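Local coordinates for putative phosphosugar isomerase (Silicibacter pomeroyi DSS-3, PDB 3FJ1), which is of unknown function but probably binds phosphosugars or related carbohydrate derivatives through its SIS domains, possibly acting as an isomerase or aminotransferase, at residues R205-L211 / E253-G259; F227-L233 / V320-A324; A274-A279 / R290-A294. One frame throughout, in Å; residues are numbered along the deposited sequence.

Following the chain from the N terminus, residues 205-211 open contact 1, a pairing of neighbouring parallel strands that closes at 253-259. Before it closes, the end of helix 217-231 and the residues after it, 227-233, have gone by; their partners at 320-324 come much later, so contacts 1 and 2 cross along the chain. Contact 3 follows contact 1 in series, joining helix 267-279 to the loop at 290-294, and lies nested inside the long loop closed by contact 2. Leu208 packs on Phe227 between contacts 1 and 2, and Leu211 on Ile277 between contacts 1 and 3. Contacts 2 and 3 stay about 17 Å apart at their nearest atoms. Together they join two neighbouring strands, two helices and a helix-to-loop connection of the second SIS domain.

Contact 1. Residues R205-L211 / E253-G259; sequences RPSLFTL and EGFPVLG
Phe209 and Val257 pair as parallel strand residues, and the backbone bonds and buried side chains round them make up the tightly packed part of the contact. Phe209 N donates to Pro256 O at 3.0 Å, almost straight at 176°, Leu258 N returns a bond to Phe209 O at 2.8 Å, and Leu211 N reaches Leu258 O. On one sheet face Phe209, Val257 and Leu211 project together, Leu211 CD1 lying 3.7 Å from Val257 CG1. Thr210 and Leu258 point to the other face, where Thr210 OG1 bonds to Ser220 O.

Toward Arg205 the strands give way to turns, and the contact becomes more solvent-exposed. At this looser end Glu253 CB meets the edge of the Phe209 ring, 3.7 Å from Phe209 CE2. Ser207 CB sits over the centre of the Phe255 ring, a CH-pi contact 3.5 Å from the centroid, and Glu253 O lies beyond the opposite face, offset to the rim. The Arg205 chain is bent at chi2 and chi3 (both -66°); the bend brings Arg205 NE to Gly254 O at 3.1 Å, the donor lying 42° above the carbonyl plane. Arg205 NH2 reaches Glu253 O at 3.3 Å by a less straight bond. Both oxygens lie in the guanidinium plane.

Since Leu208 and Thr210 also bond to strand 235-239, strand 208-212 is an interior strand, in the parallel sheet with order 2-1-3-4-5 expected of the alpha/beta SIS fold.

Contact 2. Residues F227-L233 / V320-A324; sequences FKETCQL and VEAFA
The Phe323 ring is met at its edge by Leu233 and Cys231, and the Phe227 ring at its edge by Val320. Two atoms lie near the Phe323 ring plane: Leu233 CD1, 3.8 Å from Phe323 CE2, and Cys231 SG, 3.9 Å from Phe323 CD2. The sulfur is 5.1 Å from the ring centroid and 81° off the normal, which identifies an edge-on sulfur-aromatic contact. Val320 CG2 lies 4.0 Å from Phe227 CD1.

The other methyl, Val320 CG1, anti to the backbone N (chi1 170°), extends to Cys231 SG at 3.8 Å and to Thr230 OG1 at 3.1 Å. The latter is a close methyl-to-oxygen contact; the hydroxyl has its hydrogen-bond partner in Lys226 O, one turn back in its own helix. Cys231 SG also touches Ala324 CB. No hydrogen bond spans the segments.

The axes of the two short helical segments approach to 10.5 Å at 31°, running in broadly the same direction. Lys228 and Glu229 pack on Pro247 of the second subunit. Phe227 and Phe323 both also pack on Ile202 of helix 196-204, Val320 rests on Met9 of helix 8-41, and Phe227 reaches Leu208 of strand 208-212, placing this buried contact beside the sheet.

Contact 3. Residues A274-A279 / R290-A294; sequences ADQIAA and RVTRA
Asp275 meets the loop 290-294 through both carboxylate oxygens, which form the first shell. Asp275 OD1 accepts two backbone amides: Ala294 N at 2.8 Å, arriving nearly in line with the C-O bond, and Arg293 N at 2.9 Å, from well above the carboxylate plane (57° out of it). Asp275 OD2 takes Thr292 N at 2.9 Å on its syn side, with an N-H...O angle of 171°. The Thr292 OG1 bond to the same oxygen is weak, and a water bridges Asp275 OD2 to Arg290 O.

What positions the carboxylate comes next. The side chain leaves the helix with CG anti to the carbonyl carbon (chi1 -78°), which carries it across to the loop although its first bond does not point straight there. Apolar contacts flank it: Ala274 CB lies 3.9 Å from Val291 CG1 and 4.0 Å from Ala294 CB, and Ala278 CB also packs on Ala294. Farther out, Ala274 and Ala294 rest on Val284 and Val291 on Ala286, so the helix and the loop both pack against strand 284-286.

With an alanine in place of Asp275 the carboxylate is gone, and the amides of Thr292, Arg293 and Ala294 would probably be left without their acceptors and the loop freer to shift. Three N-H donors converging on one carboxylate would be expected to stabilise its ionised form. The bonds to three successive backbone amides tie the end of helix 267-279 to the loop before strand 295-296.

Contact 1. Residues R205-L211 / E253-G259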
# COMPACT_ATOMS: atom_id res chain seq x y z
N ARG A 205 0.58 26.00 9.92
CA ARG A 205 -0.25 25.31 8.91
C ARG A 205 -0.29 23.85 9.33
O ARG A 205 0.52 23.06 8.87
CB ARG A 205 0.37 25.48 7.53
CG ARG A 205 0.45 26.94 7.01
CD ARG A 205 -0.94 27.55 6.76
NE ARG A 205 -1.60 26.86 5.66
CZ ARG A 205 -2.86 27.01 5.28
NH1 ARG A 205 -3.68 27.83 5.92
NH2 ARG A 205 -3.30 26.31 4.24
N PRO A 206 -1.23 23.50 10.23
CA PRO A 206 -1.20 22.22 10.93
C PRO A 206 -1.66 20.93 10.22
O PRO A 206 -2.57 20.27 10.66
CB PRO A 206 -2.01 22.52 12.22
CG PRO A 206 -2.94 23.55 11.85
CD PRO A 206 -2.32 24.38 10.73
N SER A 207 -0.98 20.61 9.13
CA SER A 207 -1.11 19.32 8.44
C SER A 207 0.28 19.08 7.85
O SER A 207 1.06 20.01 7.72
CB SER A 207 -2.13 19.34 7.33
OG SER A 207 -3.41 19.26 7.87
N LEU A 208 0.54 17.86 7.41
CA LEU A 208 1.88 17.55 6.95
C LEU A 208 1.91 16.59 5.79
O LEU A 208 1.19 15.61 5.79
CB LEU A 208 2.65 16.94 8.11
CG LEU A 208 4.08 16.46 7.83
CD1 LEU A 208 4.99 17.67 7.57
CD2 LEU A 208 4.60 15.57 8.96
N PHE A 209 2.75 16.89 4.79
CA PHE A 209 3.03 15.96 3.72
C PHE A 209 4.44 15.39 3.91
O PHE A 209 5.39 16.12 4.16
CB PHE A 209 2.90 16.60 2.34
CG PHE A 209 1.51 17.11 2.06
CD1 PHE A 209 0.47 16.22 1.90
CD2 PHE A 209 1.27 18.46 1.92
CE1 PHE A 209 -0.81 16.66 1.61
CE2 PHE A 209 -0.01 18.93 1.65
CZ PHE A 209 -1.05 18.02 1.49
N THR A 210 4.55 14.07 3.90
CA THR A 210 5.86 13.40 3.95
C THR A 210 6.15 12.76 2.59
O THR A 210 5.23 12.32 1.89
CB THR A 210 5.91 12.36 5.08
OG1 THR A 210 4.89 11.37 4.87
CG2 THR A 210 5.71 13.07 6.44
N LEU A 211 7.43 12.76 2.22
CA LEU A 211 7.88 12.15 0.99
C LEU A 211 9.00 11.17 1.26
O LEU A 211 9.79 11.30 2.20
CB LEU A 211 8.40 13.21 0.00
CG LEU A 211 7.52 14.40 -0.36
CD1 LEU A 211 8.28 15.31 -1.40
CD2 LEU A 211 6.19 13.97 -0.89
N GLU A 253 -2.22 23.18 -1.43
CA GLU A 253 -2.67 22.86 -0.08
C GLU A 253 -2.06 23.79 0.96
O GLU A 253 -2.67 24.05 1.99
CB GLU A 253 -2.35 21.41 0.26
CG GLU A 253 -3.31 20.41 -0.34
CD GLU A 253 -4.63 20.44 0.38
OE1 GLU A 253 -4.71 19.95 1.53
OE2 GLU A 253 -5.60 20.98 -0.19
N GLY A 254 -0.84 24.27 0.69
CA GLY A 254 -0.16 25.18 1.59
C GLY A 254 0.33 24.59 2.91
O GLY A 254 0.44 25.32 3.90
N PHE A 255 0.60 23.29 2.94
CA PHE A 255 1.13 22.66 4.14
C PHE A 255 2.62 22.29 3.98
O PHE A 255 3.10 22.10 2.85
CB PHE A 255 0.31 21.43 4.52
CG PHE A 255 -1.12 21.76 4.82
CD1 PHE A 255 -1.44 22.55 5.93
CD2 PHE A 255 -2.15 21.31 4.01
CE1 PHE A 255 -2.76 22.87 6.21
CE2 PHE A 255 -3.47 21.62 4.29
CZ PHE A 255 -3.78 22.42 5.39
N PRO A 256 3.34 22.18 5.12
CA PRO A 256 4.76 21.84 5.04
C PRO A 256 4.99 20.44 4.46
O PRO A 256 4.18 19.50 4.67
CB PRO A 256 5.23 21.87 6.51
CG PRO A 256 4.19 22.57 7.27
CD PRO A 256 2.90 22.38 6.51
N VAL A 257 6.11 20.31 3.76
CA VAL A 257 6.49 19.06 3.11
C VAL A 257 7.82 18.62 3.71
O VAL A 257 8.74 19.42 3.86
CB VAL A 257 6.62 19.28 1.59
CG1 VAL A 257 7.06 18.00 0.89
CG2 VAL A 257 5.31 19.82 1.01
N LEU A 258 7.91 17.35 4.08
CA LEU A 258 9.12 16.80 4.66
C LEU A 258 9.63 15.65 3.80
O LEU A 258 8.98 14.60 3.71
CB LEU A 258 8.80 16.29 6.06
CG LEU A 258 9.94 16.05 7.05
CD1 LEU A 258 9.36 15.48 8.35
CD2 LEU A 258 11.12 15.23 6.54
N GLY A 259 10.79 15.84 3.17
CA GLY A 259 11.40 14.82 2.34
C GLY A 259 12.39 13.95 3.10
O GLY A 259 13.43 14.44 3.55

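Contact 2. Residues F227-L233 / V320-A324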
# COMPACT_ATOMS: atom_id res chain seq x y z
N PHE A 227 2.26 10.74 13.04
CA PHE A 227 1.86 12.13 13.20
C PHE A 227 0.36 12.19 13.46
O PHE A 227 -0.08 12.88 14.37
CB PHE A 227 2.22 12.92 11.96
CG PHE A 227 1.88 14.38 12.04
CD1 PHE A 227 2.71 15.26 12.70
CD2 PHE A 227 0.73 14.87 11.44
CE1 PHE A 227 2.38 16.62 12.75
CE2 PHE A 227 0.41 16.21 11.50
CZ PHE A 227 1.23 17.09 12.15
N LYS A 228 -0.43 11.44 12.68
CA LYS A 228 -1.89 11.39 12.89
C LYS A 228 -2.25 10.80 14.25
O LYS A 228 -3.11 11.32 14.97
CB LYS A 228 -2.58 10.59 11.78
CG LYS A 228 -2.49 11.24 10.38
CD LYS A 228 -3.22 10.43 9.31
CE LYS A 228 -2.50 9.18 8.95
NZ LYS A 228 -3.27 8.44 7.88
N GLU A 229 -1.57 9.71 14.58
CA GLU A 229 -1.79 8.96 15.80
C GLU A 229 -1.56 9.83 17.03
O GLU A 229 -2.36 9.85 17.98
CB GLU A 229 -0.76 7.84 15.86
CG GLU A 229 -1.07 6.70 16.82
CD GLU A 229 -1.56 5.46 16.06
OE1 GLU A 229 -0.73 4.78 15.35
OE2 GLU A 229 -2.76 5.17 16.17
N THR A 230 -0.43 10.52 17.03
CA THR A 230 0.01 11.26 18.22
C THR A 230 -0.54 12.69 18.33
O THR A 230 -0.82 13.16 19.43
CB THR A 230 1.55 11.26 18.33
OG1 THR A 230 2.13 11.95 17.23
CG2 THR A 230 2.11 9.81 18.44
N CYS A 231 -0.75 13.36 17.20
CA CYS A 231 -1.18 14.76 17.23
C CYS A 231 -2.61 14.99 16.80
O CYS A 231 -3.12 16.09 16.93
CB CYS A 231 -0.27 15.60 16.34
SG CYS A 231 1.42 15.61 16.93
N GLN A 232 -3.25 13.96 16.24
CA GLN A 232 -4.62 14.08 15.74
C GLN A 232 -4.73 15.21 14.70
O GLN A 232 -5.70 15.98 14.70
CB GLN A 232 -5.61 14.25 16.91
CG GLN A 232 -5.59 13.06 17.87
CD GLN A 232 -6.08 11.75 17.21
OE1 GLN A 232 -7.19 11.69 16.65
NE2 GLN A 232 -5.25 10.69 17.27
N LEU A 233 -3.71 15.30 13.85
CA LEU A 233 -3.67 16.24 12.74
C LEU A 233 -3.43 15.40 11.51
O LEU A 233 -2.85 14.32 11.60
CB LEU A 233 -2.56 17.28 12.91
CG LEU A 233 -2.72 18.30 14.05
CD1 LEU A 233 -1.41 19.02 14.25
CD2 LEU A 233 -3.86 19.29 13.77
N VAL A 320 8.08 15.41 16.43
CA VAL A 320 6.64 15.28 16.75
C VAL A 320 6.39 15.39 18.26
O VAL A 320 5.48 16.10 18.69
CB VAL A 320 6.06 13.97 16.18
CG1 VAL A 320 4.63 13.68 16.71
CG2 VAL A 320 6.05 14.02 14.61
N GLU A 321 7.21 14.74 19.07
CA GLU A 321 7.02 14.83 20.52
C GLU A 321 7.20 16.28 20.99
O GLU A 321 6.43 16.77 21.82
CB GLU A 321 7.95 13.87 21.25
CG GLU A 321 7.65 13.71 22.74
CD GLU A 321 8.10 14.86 23.61
OE1 GLU A 321 9.13 15.56 23.31
OE2 GLU A 321 7.43 15.04 24.67
N ALA A 322 8.23 16.96 20.48
CA ALA A 322 8.47 18.35 20.87
C ALA A 322 7.30 19.23 20.42
O ALA A 322 6.89 20.13 21.13
CB ALA A 322 9.78 18.85 20.28
N PHE A 323 6.81 19.00 19.20
CA PHE A 323 5.69 19.75 18.64
C PHE A 323 4.46 19.62 19.53
O PHE A 323 3.78 20.63 19.87
CB PHE A 323 5.36 19.22 17.25
CG PHE A 323 4.14 19.84 16.65
CD1 PHE A 323 4.18 21.11 16.13
CD2 PHE A 323 2.93 19.16 16.65
CE1 PHE A 323 3.02 21.71 15.59
CE2 PHE A 323 1.76 19.78 16.11
CZ PHE A 323 1.83 21.03 15.58
N ALA A 324 4.15 18.39 19.92
CA ALA A 324 2.97 18.15 20.72
C ALA A 324 3.11 18.70 22.14
O ALA A 324 2.20 19.39 22.63
CB ALA A 324 2.63 16.63 20.77

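Contact 3. Residues A274-A279 / R290-A294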
# COMPACT_ATOMS: atom_id res chain seq x y z
N ALA A 274 12.21 17.77 -4.13
CA ALA A 274 12.04 18.65 -2.98
C ALA A 274 12.29 20.09 -3.44
O ALA A 274 11.52 21.01 -3.14
CB ALA A 274 13.00 18.24 -1.84
N ASP A 275 13.36 20.28 -4.20
CA ASP A 275 13.67 21.60 -4.73
C ASP A 275 12.61 22.13 -5.71
O ASP A 275 12.29 23.31 -5.64
CB ASP A 275 15.07 21.61 -5.36
CG ASP A 275 16.18 21.68 -4.32
OD1 ASP A 275 15.93 22.04 -3.16
OD2 ASP A 275 17.35 21.43 -4.67
N GLN A 276 12.06 21.26 -6.57
CA GLN A 276 11.04 21.65 -7.55
C GLN A 276 9.78 22.17 -6.84
O GLN A 276 9.17 23.18 -7.25
CB GLN A 276 10.65 20.48 -8.45
CG GLN A 276 11.65 20.14 -9.54
CD GLN A 276 11.23 18.92 -10.36
OE1 GLN A 276 10.03 18.71 -10.60
NE2 GLN A 276 12.20 18.09 -10.74
N ILE A 277 9.43 21.46 -5.77
CA ILE A 277 8.28 21.82 -4.94
C ILE A 277 8.55 23.19 -4.28
O ILE A 277 7.68 24.10 -4.33
CB ILE A 277 7.96 20.72 -3.92
CG1 ILE A 277 7.53 19.42 -4.63
CG2 ILE A 277 6.86 21.21 -2.97
CD1 ILE A 277 7.49 18.24 -3.71
N ALA A 278 9.74 23.37 -3.69
CA ALA A 278 10.13 24.64 -3.07
C ALA A 278 10.15 25.79 -4.09
O ALA A 278 9.82 26.93 -3.75
CB ALA A 278 11.52 24.51 -2.40
N ALA A 279 10.52 25.49 -5.33
CA ALA A 279 10.54 26.50 -6.41
C ALA A 279 9.12 26.99 -6.80
O ALA A 279 8.96 28.04 -7.43
CB ALA A 279 11.30 25.98 -7.63
N ARG A 290 21.90 17.83 -0.19
CA ARG A 290 21.80 18.00 -1.65
C ARG A 290 20.76 19.00 -2.13
O ARG A 290 20.82 19.41 -3.28
CB ARG A 290 21.51 16.67 -2.33
CG ARG A 290 22.55 15.63 -2.12
CD ARG A 290 22.28 14.48 -3.02
NE ARG A 290 22.72 14.82 -4.36
CZ ARG A 290 23.71 14.21 -5.02
NH1 ARG A 290 24.32 13.13 -4.52
NH2 ARG A 290 24.04 14.65 -6.22
N VAL A 291 19.81 19.38 -1.29
CA VAL A 291 18.81 20.38 -1.68
C VAL A 291 19.45 21.77 -1.65
O VAL A 291 20.23 22.09 -0.74
CB VAL A 291 17.56 20.38 -0.78
CG1 VAL A 291 16.73 19.11 -1.04
CG2 VAL A 291 17.93 20.54 0.67
N THR A 292 19.09 22.58 -2.64
CA THR A 292 19.63 23.92 -2.81
C THR A 292 18.55 24.99 -2.63
O THR A 292 18.89 26.17 -2.44
CB THR A 292 20.28 24.02 -4.20
OG1 THR A 292 19.29 24.06 -5.21
CG2 THR A 292 21.16 22.79 -4.45
N ARG A 293 17.28 24.59 -2.66
CA ARG A 293 16.12 25.48 -2.50
C ARG A 293 15.35 25.06 -1.22
O ARG A 293 15.10 25.85 -0.33
CB ARG A 293 15.23 25.33 -3.74
CG ARG A 293 14.10 26.34 -3.88
CD ARG A 293 14.50 27.53 -4.74
NE ARG A 293 14.55 27.19 -6.16
CZ ARG A 293 14.88 28.04 -7.13
NH1 ARG A 293 15.20 29.29 -6.83
NH2 ARG A 293 14.89 27.65 -8.40
N ALA A 294 14.96 23.79 -1.16
CA ALA A 294 14.30 23.26 0.03
C ALA A 294 15.27 23.41 1.21
O ALA A 294 16.50 23.46 1.01
CB ALA A 294 13.91 21.76 -0.18
O HOH W 1 19.04 18.78 -5.61